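PDB 6RX9: tetracycline repressor protein class G from Acinetobacter baumannii, which represses the tetracycline resistance gene by binding its operator DNA through a helix-turn-helix region and binds that operator less tightly once tetracycline is bound. Local coordinates for residues 75-78 with 79-83. Residues are numbered along the deposited sequence; the frame is centred on the assembly and turned at random.
Sequences WRVF and LKENA
A chi1 of 65° places CG of W75 between the backbone N and the carbonyl carbon, while L79 turns CG anti to its carbonyl carbon (chi1 -72°); the two side chains thereby converge one turn apart. L79 CD1 comes up to the edge of the indole, near its plane, 3.7 Å from W75 CE3. The other methyl, L79 CD2, lies 4.0 Å from F78 CD2, so the leucine fork touches both aromatic rings. A face of the indole is covered by the aliphatic part of R76, whose CG sits over the ring centre; the guanidinium beyond it is salt-bridged to D74 and E200. Residues 75-83 form the first turns of the alpha-helix 75-91 in the ligand-binding domain of this TetR-family repressor. Regular i+4 to i backbone hydrogen bonds (N-H to C=O) run through it, among them E81 N to V77 O at 2.9 Å and N82 N to F78 O at 3.0 Å. On a more exposed side V77 and E81 lie alongside each other, CG1 of the valine 4.0 Å from CG of the glutamate. N82, which probably contacts tetracycline, has its amide held at both ends, ND2 by R66 O and OD1 by R63 NH1.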
loop_
_atom_site.group_PDB
_atom_site.type_symbol
_atom_site.label_atom_id
_atom_site.label_comp_id
_atom_site.label_asym_id
_atom_site.label_seq_id
_atom_site.Cartn_x
_atom_site.Cartn_y
_atom_site.Cartn_z
ATOM N N TRP A 75 -14.248 -6.276 19.681
ATOM C CA TRP A 75 -13.862 -5.548 18.442
ATOM C C TRP A 75 -12.348 -5.637 18.202
ATOM O O TRP A 75 -11.947 -5.632 17.024
ATOM C CB TRP A 75 -14.349 -4.093 18.490
ATOM C CG TRP A 75 -13.721 -3.244 19.555
ATOM C CD1 TRP A 75 -14.155 -3.066 20.837
ATOM C CD2 TRP A 75 -12.551 -2.422 19.412
ATOM N NE1 TRP A 75 -13.330 -2.201 21.505
ATOM C CE2 TRP A 75 -12.338 -1.787 20.655
ATOM C CE3 TRP A 75 -11.666 -2.163 18.359
ATOM C CZ2 TRP A 75 -11.272 -0.914 20.867
ATOM C CZ3 TRP A 75 -10.613 -1.301 18.572
ATOM C CH2 TRP A 75 -10.421 -0.687 19.808
ATOM N N ARG A 76 -11.539 -5.721 19.263
ATOM C CA ARG A 76 -10.051 -5.730 19.169
ATOM C C ARG A 76 -9.586 -7.031 18.503
ATOM O O ARG A 76 -8.739 -6.959 17.591
ATOM C CB ARG A 76 -9.414 -5.570 20.552
ATOM C CG ARG A 76 -9.755 -4.258 21.243
ATOM C CD ARG A 76 -9.053 -4.127 22.582
ATOM N NE ARG A 76 -9.805 -3.300 23.518
ATOM C CZ ARG A 76 -10.571 -3.747 24.515
ATOM N NH1 ARG A 76 -11.197 -2.879 25.292
ATOM N NH2 ARG A 76 -10.714 -5.042 24.743
ATOM N N VAL A 77 -10.127 -8.172 18.934
ATOM C CA VAL A 77 -9.781 -9.515 18.382
ATOM C C VAL A 77 -10.282 -9.596 16.933
ATOM O O VAL A 77 -9.530 -10.115 16.088
ATOM C CB VAL A 77 -10.341 -10.652 19.258
ATOM C CG1 VAL A 77 -10.186 -12.011 18.594
ATOM C CG2 VAL A 77 -9.695 -10.655 20.637
ATOM N N PHE A 78 -11.486 -9.079 16.656
ATOM C CA PHE A 78 -12.104 -9.069 15.303
ATOM C C PHE A 78 -11.192 -8.334 14.312
ATOM O O PHE A 78 -10.895 -8.907 13.247
ATOM C CB PHE A 78 -13.489 -8.417 15.310
ATOM C CG PHE A 78 -14.038 -8.184 13.926
ATOM C CD1 PHE A 78 -14.332 -9.256 13.097
ATOM C CD2 PHE A 78 -14.228 -6.900 13.438
ATOM C CE1 PHE A 78 -14.818 -9.050 11.816
ATOM C CE2 PHE A 78 -14.709 -6.695 12.153
ATOM C CZ PHE A 78 -15.006 -7.769 11.347
ATOM N N LEU A 79 -10.775 -7.107 14.644
ATOM C CA LEU A 79 -9.949 -6.252 13.745
ATOM C C LEU A 79 -8.574 -6.896 13.531
ATOM O O LEU A 79 -8.101 -6.880 12.376
ATOM C CB LEU A 79 -9.816 -4.840 14.327
ATOM C CG LEU A 79 -11.076 -3.976 14.261
ATOM C CD1 LEU A 79 -10.799 -2.579 14.790
ATOM C CD2 LEU A 79 -11.629 -3.910 12.843
ATOM N N LYS A 80 -7.963 -7.448 14.586
ATOM C CA LYS A 80 -6.615 -8.076 14.508
ATOM C C LYS A 80 -6.686 -9.329 13.628
ATOM O O LYS A 80 -5.873 -9.432 12.695
ATOM C CB LYS A 80 -6.055 -8.421 15.892
ATOM C CG LYS A 80 -4.720 -9.157 15.856
ATOM C CD LYS A 80 -3.824 -8.909 17.049
ATOM C CE LYS A 80 -2.410 -9.402 16.818
ATOM N NZ LYS A 80 -1.529 -9.105 17.972
ATOM N N GLU A 81 -7.621 -10.241 13.909
ATOM C CA GLU A 81 -7.746 -11.525 13.167
ATOM C C GLU A 81 -8.094 -11.235 11.701
ATOM O O GLU A 81 -7.573 -11.953 10.828
ATOM C CB GLU A 81 -8.770 -12.446 13.834
ATOM C CG GLU A 81 -8.295 -13.015 15.160
ATOM C CD GLU A 81 -7.037 -13.868 15.093
ATOM O OE1 GLU A 81 -6.395 -14.047 16.143
ATOM O OE2 GLU A 81 -6.699 -14.355 13.994
ATOM N N ASN A 82 -8.921 -10.219 11.440
ATOM C CA ASN A 82 -9.278 -9.773 10.065
ATOM C C ASN A 82 -8.008 -9.283 9.353
ATOM O O ASN A 82 -7.771 -9.700 8.204
ATOM C CB ASN A 82 -10.362 -8.693 10.079
ATOM C CG ASN A 82 -10.813 -8.296 8.689
ATOM O OD1 ASN A 82 -10.317 -7.322 8.128
ATOM N ND2 ASN A 82 -11.742 -9.047 8.120
ATOM N N ALA A 83 -7.205 -8.450 10.019
ATOM C CA ALA A 83 -5.950 -7.886 9.462
ATOM C C ALA A 83 -4.976 -9.024 9.127
ATOM O O ALA A 83 -4.409 -9.006 8.014
ATOM C CB ALA A 83 -5.343 -6.894 10.424
#